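Local coordinates for universal stress protein A-like protein (Arabidopsis thaliana, PDB 2GM3) that binds AMP and belongs to the universal stress protein family, though its cellular role is unsettled, at residues 11-15 with 88-92; 128-133 with 145-150; 117-121 with 153-157; 50-54 with 111-116. All coordinates share one frame; numbering follows the deposited sequence.

Contact 1. Residues 11-15 with 88-92. With AMP (adenosine monophosphate), chain G.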
# COMPACT_ATOMS: atom_id res chain seq x y z
N ALA A 11 -0.53 -10.81 -2.73
CA ALA A 11 -1.23 -11.89 -2.09
C ALA A 11 -2.45 -12.19 -2.95
O ALA A 11 -3.32 -11.33 -3.12
CB ALA A 11 -1.63 -11.47 -0.69
N VAL A 12 -2.52 -13.40 -3.51
CA VAL A 12 -3.58 -13.75 -4.46
C VAL A 12 -4.39 -14.93 -3.95
O VAL A 12 -3.87 -15.87 -3.33
CB VAL A 12 -3.03 -14.04 -5.88
CG1 VAL A 12 -2.23 -12.83 -6.44
CG2 VAL A 12 -2.16 -15.26 -5.92
N ASN A 13 -5.70 -14.85 -4.17
CA ASN A 13 -6.59 -15.92 -3.77
C ASN A 13 -7.67 -16.16 -4.83
O ASN A 13 -7.81 -15.39 -5.80
CB ASN A 13 -7.22 -15.60 -2.43
CG ASN A 13 -8.09 -14.37 -2.48
OD1 ASN A 13 -7.74 -13.33 -3.07
ND2 ASN A 13 -9.25 -14.48 -1.85
N ALA A 14 -8.41 -17.25 -4.64
CA ALA A 14 -9.41 -17.70 -5.59
C ALA A 14 -10.74 -17.00 -5.35
O ALA A 14 -11.03 -16.64 -4.23
CB ALA A 14 -9.57 -19.23 -5.50
N SER A 15 -11.54 -16.82 -6.38
CA SER A 15 -12.86 -16.25 -6.22
C SER A 15 -13.80 -17.30 -5.66
O SER A 15 -13.64 -18.49 -5.95
CB SER A 15 -13.40 -15.75 -7.54
OG SER A 15 -14.81 -15.70 -7.47
N LEU A 88 -4.24 -20.73 -9.99
CA LEU A 88 -4.25 -19.36 -9.59
C LEU A 88 -2.89 -18.69 -9.87
O LEU A 88 -2.84 -17.61 -10.50
CB LEU A 88 -4.56 -19.33 -8.11
CG LEU A 88 -5.12 -18.09 -7.46
CD1 LEU A 88 -6.29 -17.57 -8.30
CD2 LEU A 88 -5.61 -18.54 -6.11
N LEU A 89 -1.82 -19.30 -9.39
CA LEU A 89 -0.45 -18.86 -9.63
C LEU A 89 -0.13 -18.74 -11.11
O LEU A 89 0.48 -17.78 -11.54
CB LEU A 89 0.51 -19.87 -9.03
CG LEU A 89 1.07 -19.47 -7.68
CD1 LEU A 89 0.13 -18.69 -6.80
CD2 LEU A 89 1.60 -20.74 -7.04
N GLU A 90 -0.53 -19.75 -11.87
CA GLU A 90 -0.30 -19.77 -13.29
C GLU A 90 -0.99 -18.61 -14.03
O GLU A 90 -0.43 -18.05 -14.99
CB GLU A 90 -0.74 -21.12 -13.87
CG GLU A 90 -0.37 -21.30 -15.31
CD GLU A 90 -0.73 -22.66 -15.86
OE1 GLU A 90 -1.47 -23.43 -15.22
OE2 GLU A 90 -0.26 -22.96 -16.97
N PHE A 91 -2.19 -18.24 -13.58
CA PHE A 91 -2.87 -17.07 -14.15
C PHE A 91 -2.02 -15.80 -14.01
O PHE A 91 -1.82 -15.10 -14.98
CB PHE A 91 -4.29 -16.85 -13.59
CG PHE A 91 -4.89 -15.52 -14.00
CD1 PHE A 91 -5.59 -15.40 -15.20
CD2 PHE A 91 -4.75 -14.38 -13.17
CE1 PHE A 91 -6.14 -14.15 -15.60
CE2 PHE A 91 -5.29 -13.13 -13.56
CZ PHE A 91 -5.99 -13.03 -14.76
N PHE A 92 -1.46 -15.56 -12.83
CA PHE A 92 -0.69 -14.34 -12.59
C PHE A 92 0.70 -14.36 -13.18
O PHE A 92 1.21 -13.33 -13.59
CB PHE A 92 -0.63 -14.01 -11.09
CG PHE A 92 -1.95 -13.58 -10.53
CD1 PHE A 92 -2.76 -14.50 -9.87
CD2 PHE A 92 -2.39 -12.27 -10.66
CE1 PHE A 92 -4.00 -14.11 -9.33
CE2 PHE A 92 -3.62 -11.86 -10.13
CZ PHE A 92 -4.44 -12.78 -9.47
P AMP G . -10.03 -8.88 2.59
O1P AMP G . -10.18 -10.19 3.13
O2P AMP G . -11.14 -8.45 1.70
O3P AMP G . -9.64 -7.82 3.50
O5' AMP G . -8.79 -8.90 1.59
C5' AMP G . -8.83 -9.69 0.43
C4' AMP G . -7.40 -9.84 -0.02
O4' AMP G . -6.62 -10.65 0.93
C3' AMP G . -7.27 -10.54 -1.34
O3' AMP G . -7.47 -9.55 -2.39
C2' AMP G . -5.82 -11.00 -1.28
O2' AMP G . -4.98 -9.91 -1.68
C1' AMP G . -5.61 -11.32 0.19
N9 AMP G . -5.95 -12.74 0.42
C8 AMP G . -7.12 -13.25 0.87
N7 AMP G . -7.02 -14.59 0.92
C5 AMP G . -5.78 -14.93 0.55
C6 AMP G . -5.07 -16.12 0.43
N6 AMP G . -5.60 -17.30 0.69
N1 AMP G . -3.81 -16.07 0.01
C2 AMP G . -3.21 -14.94 -0.30
N3 AMP G . -3.83 -13.78 -0.19
C4 AMP G . -5.11 -13.74 0.23

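Contact 2. Residues 128-133 with 145-150. With AMP (adenosine monophosphate), chain G.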
# COMPACT_ATOMS: atom_id res chain seq x y z
N LEU A 128 3.99 -5.14 0.25
CA LEU A 128 2.93 -6.13 0.09
C LEU A 128 1.71 -5.47 -0.55
O LEU A 128 1.25 -4.42 -0.09
CB LEU A 128 2.56 -6.66 1.49
CG LEU A 128 1.35 -7.56 1.69
CD1 LEU A 128 1.49 -8.81 0.78
CD2 LEU A 128 1.18 -7.96 3.11
N VAL A 129 1.21 -6.06 -1.61
CA VAL A 129 -0.06 -5.65 -2.20
C VAL A 129 -1.15 -6.68 -1.86
O VAL A 129 -0.98 -7.88 -2.09
CB VAL A 129 0.04 -5.54 -3.72
CG1 VAL A 129 -1.28 -5.13 -4.30
CG2 VAL A 129 1.13 -4.56 -4.15
N VAL A 130 -2.24 -6.20 -1.29
CA VAL A 130 -3.40 -7.01 -1.04
C VAL A 130 -4.56 -6.26 -1.62
O VAL A 130 -4.60 -5.02 -1.58
CB VAL A 130 -3.64 -7.28 0.50
CG1 VAL A 130 -2.54 -8.19 1.07
CG2 VAL A 130 -3.70 -5.98 1.29
N GLY A 131 -5.50 -7.02 -2.17
CA GLY A 131 -6.79 -6.50 -2.52
C GLY A 131 -7.55 -6.33 -1.21
O GLY A 131 -7.03 -6.69 -0.16
N SER A 132 -8.75 -5.76 -1.28
CA SER A 132 -9.56 -5.58 -0.11
C SER A 132 -11.01 -5.46 -0.54
O SER A 132 -11.31 -4.80 -1.53
CB SER A 132 -9.14 -4.33 0.64
OG SER A 132 -10.12 -3.99 1.62
N ARG A 133 -11.89 -6.13 0.18
CA ARG A 133 -13.30 -6.08 -0.14
C ARG A 133 -13.89 -4.86 0.52
O ARG A 133 -15.00 -4.50 0.22
CB ARG A 133 -13.99 -7.36 0.31
CG ARG A 133 -13.52 -8.58 -0.49
CD ARG A 133 -13.99 -9.84 0.13
NE ARG A 133 -13.28 -10.11 1.37
CZ ARG A 133 -13.59 -11.10 2.22
NH1 ARG A 133 -14.63 -11.90 1.99
NH2 ARG A 133 -12.86 -11.28 3.32
N THR A 145 -11.16 -9.07 7.21
CA THR A 145 -10.28 -10.11 7.71
C THR A 145 -8.81 -10.01 7.25
O THR A 145 -7.97 -9.50 8.02
CB THR A 145 -10.89 -11.58 7.61
OG1 THR A 145 -11.20 -11.92 6.27
CG2 THR A 145 -12.20 -11.70 8.47
N VAL A 146 -8.51 -10.39 6.00
CA VAL A 146 -7.11 -10.47 5.58
C VAL A 146 -6.38 -9.13 5.43
O VAL A 146 -5.34 -8.91 6.07
CB VAL A 146 -6.91 -11.36 4.31
CG1 VAL A 146 -5.44 -11.43 3.95
CG2 VAL A 146 -7.46 -12.75 4.54
N SER A 147 -6.89 -8.26 4.57
CA SER A 147 -6.20 -7.01 4.24
C SER A 147 -5.97 -6.15 5.47
O SER A 147 -4.90 -5.57 5.60
CB SER A 147 -6.92 -6.21 3.15
OG SER A 147 -8.20 -5.72 3.57
N ALA A 148 -6.95 -6.05 6.37
CA ALA A 148 -6.80 -5.25 7.58
C ALA A 148 -5.74 -5.82 8.52
O ALA A 148 -5.03 -5.08 9.19
CB ALA A 148 -8.14 -5.13 8.32
N PHE A 149 -5.65 -7.15 8.61
CA PHE A 149 -4.63 -7.79 9.42
C PHE A 149 -3.24 -7.51 8.88
O PHE A 149 -2.33 -7.20 9.64
CB PHE A 149 -4.85 -9.30 9.49
CG PHE A 149 -3.97 -10.00 10.48
CD1 PHE A 149 -4.35 -10.12 11.82
CD2 PHE A 149 -2.77 -10.58 10.07
CE1 PHE A 149 -3.54 -10.80 12.75
CE2 PHE A 149 -1.95 -11.25 10.99
CZ PHE A 149 -2.34 -11.37 12.32
N CYS A 150 -3.09 -7.59 7.56
CA CYS A 150 -1.81 -7.31 6.93
C CYS A 150 -1.30 -5.86 7.17
O CYS A 150 -0.13 -5.66 7.57
CB CYS A 150 -1.87 -7.67 5.45
SG CYS A 150 -2.11 -9.47 5.21
P AMP G . -10.03 -8.88 2.59
O1P AMP G . -10.18 -10.19 3.13
O2P AMP G . -11.14 -8.45 1.70
O3P AMP G . -9.64 -7.82 3.50
O5' AMP G . -8.79 -8.90 1.59
C5' AMP G . -8.83 -9.69 0.43
C4' AMP G . -7.40 -9.84 -0.02
O4' AMP G . -6.62 -10.65 0.93
C3' AMP G . -7.27 -10.54 -1.34
O3' AMP G . -7.47 -9.55 -2.39
C2' AMP G . -5.82 -11.00 -1.28
O2' AMP G . -4.98 -9.91 -1.68
C1' AMP G . -5.61 -11.32 0.19
N9 AMP G . -5.95 -12.74 0.42
C8 AMP G . -7.12 -13.25 0.87
N7 AMP G . -7.02 -14.59 0.92
C5 AMP G . -5.78 -14.93 0.55
C6 AMP G . -5.07 -16.12 0.43
N6 AMP G . -5.60 -17.30 0.69
N1 AMP G . -3.81 -16.07 0.01
C2 AMP G . -3.21 -14.94 -0.30
N3 AMP G . -3.83 -13.78 -0.19
C4 AMP G . -5.11 -13.74 0.23

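Contact 3. Residues 117-121 with 153-157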
# COMPACT_ATOMS: atom_id res chain seq x y z
N CYS A 117 1.86 -12.61 6.60
CA CYS A 117 2.77 -11.91 7.49
C CYS A 117 4.05 -12.68 7.77
O CYS A 117 5.12 -12.08 7.86
CB CYS A 117 2.08 -11.51 8.80
SG CYS A 117 0.89 -10.17 8.54
N GLN A 118 3.95 -14.00 7.92
CA GLN A 118 5.16 -14.80 8.12
C GLN A 118 6.03 -14.73 6.87
O GLN A 118 7.25 -14.62 6.93
CB GLN A 118 4.83 -16.26 8.41
CG GLN A 118 4.20 -16.53 9.77
CD GLN A 118 3.81 -18.01 9.90
OE1 GLN A 118 2.95 -18.50 9.16
NE2 GLN A 118 4.47 -18.73 10.80
N GLU A 119 5.37 -14.72 5.72
CA GLU A 119 6.08 -14.71 4.45
C GLU A 119 6.76 -13.37 4.20
O GLU A 119 7.92 -13.32 3.73
CB GLU A 119 5.17 -15.14 3.31
CG GLU A 119 4.84 -16.64 3.37
CD GLU A 119 6.00 -17.51 2.90
OE1 GLU A 119 6.71 -18.11 3.75
OE2 GLU A 119 6.24 -17.55 1.67
N VAL A 120 6.09 -12.29 4.60
CA VAL A 120 6.71 -10.96 4.56
C VAL A 120 8.01 -10.93 5.32
O VAL A 120 9.01 -10.45 4.79
CB VAL A 120 5.75 -9.85 5.04
CG1 VAL A 120 6.52 -8.56 5.32
CG2 VAL A 120 4.61 -9.65 4.01
N LYS A 121 8.02 -11.45 6.54
CA LYS A 121 9.27 -11.44 7.27
C LYS A 121 10.34 -12.45 6.83
O LYS A 121 11.51 -12.28 7.15
CB LYS A 121 9.10 -11.37 8.81
CG LYS A 121 8.03 -12.24 9.45
CD LYS A 121 7.36 -11.43 10.60
CE LYS A 121 7.04 -12.31 11.80
NZ LYS A 121 8.31 -12.74 12.48
N HIS A 153 -0.19 -5.64 10.67
CA HIS A 153 0.88 -6.48 11.19
C HIS A 153 2.08 -6.71 10.28
O HIS A 153 3.18 -6.92 10.77
CB HIS A 153 0.31 -7.82 11.67
CG HIS A 153 -0.48 -7.72 12.94
ND1 HIS A 153 0.09 -7.37 14.15
CD2 HIS A 153 -1.79 -7.95 13.19
CE1 HIS A 153 -0.84 -7.38 15.08
NE2 HIS A 153 -1.99 -7.72 14.52
N ALA A 154 1.90 -6.66 8.97
CA ALA A 154 3.02 -6.95 8.08
C ALA A 154 4.22 -6.04 8.34
O ALA A 154 4.06 -4.86 8.67
CB ALA A 154 2.60 -6.94 6.65
N GLU A 155 5.42 -6.59 8.26
CA GLU A 155 6.63 -5.83 8.59
C GLU A 155 7.25 -5.30 7.31
O GLU A 155 8.47 -5.36 7.09
CB GLU A 155 7.60 -6.68 9.41
CG GLU A 155 6.98 -7.27 10.67
CD GLU A 155 7.98 -7.99 11.54
OE1 GLU A 155 8.91 -8.63 10.99
OE2 GLU A 155 7.82 -7.94 12.78
N CYS A 156 6.38 -4.79 6.44
CA CYS A 156 6.78 -4.04 5.28
C CYS A 156 5.61 -3.11 4.94
O CYS A 156 4.52 -3.30 5.47
CB CYS A 156 7.05 -4.99 4.12
SG CYS A 156 5.57 -5.75 3.58
N PRO A 157 5.83 -2.11 4.08
CA PRO A 157 4.72 -1.32 3.52
C PRO A 157 3.62 -2.17 2.91
O PRO A 157 3.90 -3.19 2.26
CB PRO A 157 5.40 -0.52 2.41
CG PRO A 157 6.82 -0.30 2.96
CD PRO A 157 7.15 -1.63 3.62

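Contact 4. Residues 50-54 with 111-116. With AMP (adenosine monophosphate), chain G.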
# COMPACT_ATOMS: atom_id res chain seq x y z
N LEU A 50 4.42 -13.61 -6.05
CA LEU A 50 3.03 -13.99 -5.94
C LEU A 50 2.86 -15.06 -4.90
O LEU A 50 3.41 -16.14 -5.04
CB LEU A 50 2.53 -14.50 -7.27
CG LEU A 50 2.49 -13.53 -8.44
CD1 LEU A 50 2.57 -14.29 -9.71
CD2 LEU A 50 1.14 -12.67 -8.37
N LEU A 51 2.12 -14.75 -3.84
CA LEU A 51 1.89 -15.72 -2.81
C LEU A 51 0.40 -16.08 -2.70
O LEU A 51 -0.46 -15.19 -2.57
CB LEU A 51 2.43 -15.22 -1.49
CG LEU A 51 1.94 -15.96 -0.25
CD1 LEU A 51 2.58 -17.33 -0.07
CD2 LEU A 51 2.21 -15.08 0.96
N HIS A 52 0.12 -17.39 -2.74
CA HIS A 52 -1.20 -17.90 -2.43
C HIS A 52 -1.15 -18.67 -1.15
O HIS A 52 -0.32 -19.56 -0.98
CB HIS A 52 -1.72 -18.83 -3.53
CG HIS A 52 -3.02 -19.46 -3.19
ND1 HIS A 52 -4.19 -18.74 -3.10
CD2 HIS A 52 -3.35 -20.75 -2.91
CE1 HIS A 52 -5.19 -19.56 -2.79
NE2 HIS A 52 -4.70 -20.78 -2.69
N VAL A 53 -2.05 -18.36 -0.23
CA VAL A 53 -2.13 -19.18 0.97
C VAL A 53 -3.27 -20.17 0.83
O VAL A 53 -4.40 -19.81 0.60
CB VAL A 53 -2.21 -18.34 2.24
CG1 VAL A 53 -2.10 -19.21 3.50
CG2 VAL A 53 -1.08 -17.37 2.24
N GLN A 54 -2.94 -21.44 0.97
CA GLN A 54 -3.92 -22.53 0.83
C GLN A 54 -4.41 -23.02 2.21
O GLN A 54 -3.62 -23.18 3.15
CB GLN A 54 -3.24 -23.65 0.04
CG GLN A 54 -4.10 -24.75 -0.43
CD GLN A 54 -3.33 -26.08 -0.49
OE1 GLN A 54 -2.17 -26.13 -0.93
NE2 GLN A 54 -3.97 -27.15 -0.04
N ASP A 111 -3.27 -20.39 7.97
CA ASP A 111 -4.18 -19.24 7.99
C ASP A 111 -3.61 -18.11 7.11
O ASP A 111 -2.50 -17.61 7.35
CB ASP A 111 -4.49 -18.77 9.41
CG ASP A 111 -5.28 -17.45 9.43
OD1 ASP A 111 -6.01 -17.16 8.44
OD2 ASP A 111 -5.16 -16.68 10.40
N PRO A 112 -4.36 -17.72 6.05
CA PRO A 112 -3.86 -16.73 5.10
C PRO A 112 -3.25 -15.45 5.69
O PRO A 112 -2.14 -15.09 5.30
CB PRO A 112 -5.07 -16.44 4.19
CG PRO A 112 -5.86 -17.69 4.25
CD PRO A 112 -5.70 -18.20 5.67
N LYS A 113 -3.93 -14.78 6.62
CA LYS A 113 -3.40 -13.52 7.15
C LYS A 113 -2.10 -13.73 7.95
O LYS A 113 -1.16 -12.93 7.82
CB LYS A 113 -4.45 -12.82 8.00
CG LYS A 113 -5.14 -13.73 8.93
CD LYS A 113 -5.75 -12.98 10.04
CE LYS A 113 -5.92 -13.85 11.26
NZ LYS A 113 -7.24 -14.47 11.16
N ASP A 114 -2.05 -14.79 8.76
CA ASP A 114 -0.87 -15.15 9.51
C ASP A 114 0.30 -15.48 8.57
O ASP A 114 1.43 -15.01 8.77
CB ASP A 114 -1.15 -16.37 10.43
CG ASP A 114 -1.87 -16.00 11.74
OD1 ASP A 114 -1.86 -14.80 12.14
OD2 ASP A 114 -2.45 -16.92 12.40
N VAL A 115 0.01 -16.29 7.56
CA VAL A 115 1.03 -16.78 6.64
C VAL A 115 1.59 -15.66 5.78
O VAL A 115 2.81 -15.57 5.59
CB VAL A 115 0.52 -17.95 5.73
CG1 VAL A 115 1.47 -18.20 4.62
CG2 VAL A 115 0.34 -19.20 6.56
N ILE A 116 0.71 -14.80 5.28
CA ILE A 116 1.15 -13.63 4.51
C ILE A 116 2.17 -12.85 5.32
O ILE A 116 3.23 -12.50 4.80
CB ILE A 116 -0.01 -12.67 4.15
CG1 ILE A 116 -0.99 -13.36 3.21
CG2 ILE A 116 0.54 -11.35 3.56
CD1 ILE A 116 -2.22 -12.53 2.93
P AMP G . -10.03 -8.88 2.59
O1P AMP G . -10.18 -10.19 3.13
O2P AMP G . -11.14 -8.45 1.70
O3P AMP G . -9.64 -7.82 3.50
O5' AMP G . -8.79 -8.90 1.59
C5' AMP G . -8.83 -9.69 0.43
C4' AMP G . -7.40 -9.84 -0.02
O4' AMP G . -6.62 -10.65 0.93
C3' AMP G . -7.27 -10.54 -1.34
O3' AMP G . -7.47 -9.55 -2.39
C2' AMP G . -5.82 -11.00 -1.28
O2' AMP G . -4.98 -9.91 -1.68
C1' AMP G . -5.61 -11.32 0.19
N9 AMP G . -5.95 -12.74 0.42
C8 AMP G . -7.12 -13.25 0.87
N7 AMP G . -7.02 -14.59 0.92
C5 AMP G . -5.78 -14.93 0.55
C6 AMP G . -5.07 -16.12 0.43
N6 AMP G . -5.60 -17.30 0.69
N1 AMP G . -3.81 -16.07 0.01
C2 AMP G . -3.21 -14.94 -0.30
N3 AMP G . -3.83 -13.78 -0.19
C4 AMP G . -5.11 -13.74 0.23

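Contact 1. Residues 11-15 with 88-92
The Phe-92 ring is held between two residues: Val-12 lies over one face and its own helix neighbour Phe-91 lies over the other. CG1 of Val-12 makes a CH-pi contact, 3.7 Å from the Phe-92 ring centroid and 14° off the ring normal. On the opposite face Phe-91 comes in edge first, its CD2 placed over the middle of the Phe-92 ring. The Phe-92 ring also meets that of Phe-31 of helix 25-39 edge to face. This is helix 81-99 packing under the loop that follows the first strand of a parallel, Rossmann-like alpha/beta sheet, at the point where that loop starts to wrap around AMP.

Val-12 CG1 reaches the ring because it stands anti to its own carbonyl carbon (chi1 -57°). Val-12 CB itself lies against the rim, 3.6 Å from Phe-92 CE1. The other methyl, CG2, turns to Leu-89 and meets its CD1 at 4.2 Å. One turn before Phe-92, Leu-88 pushes CD2 against the main chain of the loop, 3.4 Å from Asn-13 C. The same methyl lies 4.1 Å from Ala-14 CB. Replacing Phe-92 with an alanine would probably leave Val-12 CG1 without its aromatic floor and open a gap between the loop and Phe-91.

With the helix behind it, the loop turns its other side to the nucleotide. Asn-13 CB sits 3.4 Å from AMP C5, while its OD1 bonds to Ser-24 OG, and the ribose hydroxyl O2' donates to Ala-11 O at 2.6 Å.

Contact 2. Residues 128-133 with 145-150
Ser-132 and Ser-147 turn their hydroxyls to each other between strand 128-132 and helix 146-150, and Ser-132 OG gives Ser-147 OG a weak bond of 3.2 Å. Ser-147 OG in turn donates a hydrogen bond to AMP O3P, 2.5 Å away. With chi1 at 66°, Ser-147 OG sits between its backbone N and carbonyl carbon, on the same side as the N-H that also grips O3P. Ser-132 OG is held further by Gly-134 N.

Arg-133 comes at the phosphate from the strand side, and a bend at chi3 (-71°) swings the guanidinium round to present its edge, with NE and NH2, to the group. Its NE points almost straight at O2P, 2.7 Å away with an N-H...O angle of 170°, and NH2 takes O1P. The backbone N of Arg-133 closes on O2P as well, while NH1 is occupied by Ala-173 O. Arg-133 and Thr-145 cross obliquely, with Thr-145 OG1 near the guanidinium plane, 3.4 Å from Arg-133 NH2. At Gly-131 the backbone N donates to AMP O2' at 3.0 Å, and a side chain there would run into O3'.

Deeper in, carbon and sulfur atoms meet. Val-130 CG2 lies 3.7 Å from Ser-147 CB, Val-130 CG1 approaches Cys-150 SG at 4.4 Å, and Leu-128 CD2 meets Cys-150 CB at 3.9 Å.

All three terminal phosphate oxygens are therefore gripped, two by Arg-133 and the third by Ser-147. At the start of helix 146-153, Ser-147 N on O3P and, weakly, Val-146 N on O1P would be expected to stabilise the negative phosphate together with the arginine's charge.

Contact 3. Residues 117-121 with 153-157
Val-120 and Cys-117 of helix 112-123 pack on Cys-156 and Ala-154 of the loop that leads from helix 146-153 into strand 158-162. That puts the contact in the Rossmann-like alpha/beta fold between a helix lying on the parallel sheet and the approach to strand 158-162, at one edge of the sheet within this chain. Pro-157, at the end of this loop, packs on Trp-33 of the second subunit.

The apolar and sulfur contacts come first. Val-120 turns both methyls to the loop: CG1 touches Cys-156 SG at 3.4 Å, and CG2 faces Ala-154 CB at 4.3 Å. Cys-156 keeps its sulfur between its own backbone N and carbonyl carbon (chi1 68°), where it comes within reach of both valine methyls. Leu-128 of the sheet packs on Val-120, Ala-154 and Cys-156 alike. Cys-117 SG, one turn earlier on the helix, rests where the other helix gives out, 3.7 Å from Ala-154 N, and also meets His-153 CB.

The charged pair is at the rim. Lys-121 and Glu-155 are both exposed, and their chains pass each other at an angle. Their charged ends lie beyond salt-bridge range, Lys-121 NZ being 4.4 Å from Glu-155 OE1, so any attraction is probably modest. The closer approach is to the aliphatic part of the lysine, whose CD sits 3.2 Å from Glu-155 OE1.

Contact 4. Residues 50-54 with 111-116
Val-53 does two jobs at once: its side chain packs on Pro-112 and Val-115 of the helix, while its main chain reads the adenine of AMP. Val-53 N donates to AMP N1 over 2.9 Å, with an N-H...N angle of 162°. AMP N6 gives its hydrogen back to Val-53 O at 2.8 Å, so one residue grips both groups along the Watson-Crick edge.

The valine methyls divide the helix between them. CG1, anti to the backbone N (chi1 -172°), presses on the first turn, 3.4 Å from Pro-112 CA. CG2 stands beside that N and meets Val-115 CG1 at 3.6 Å, with Ile-116 CG1 a little further off. An alanine at Val-53 would keep the main-chain groups but would probably open a gap against Pro-112 and Val-115, leaving the strand less firmly seated where it meets the base. Leu-51, two residues back on the same side, brings CD2 4.0 Å from Ile-116 CA.

The helix also touches the nucleotide. Pro-112 CG lies 3.6 Å from AMP N6, and Ile-116 CD1 is 3.7 Å from AMP N3, on the face of the base opposite Asn-13. Asp-111, at the N-cap position, pairs with Lys-113 two residues on, in a salt bridge of 3.1 Å between Lys-113 NZ and Asp-111 OD2.

A strand end offering its backbone N-H and C=O to the base, under a helix that covers it, makes this the adenine-recognition end of the nucleotide site in a Rossmann-like universal stress protein domain.

Contacts 1, 2 and 4 surround one AMP: contact 4 holds the adenine edge, contact 1 lies along the base and ribose, and contact 2 takes the phosphate. Neighbouring strands tie them together, with Ala-11 N 3.0 Å from Val-129 O (contacts 1 and 2) and Val-12 N 2.9 Å from Leu-51 O (contacts 1 and 4). Centres of contacts 1 and 4 are 11 Å apart, as are those of contacts 2 and 4. Contact 3 stands back from the pocket, its Val-120 side chain about 10 Å from AMP, but it shares helix 112-123 with contact 4 and meets contact 2 through Leu-128.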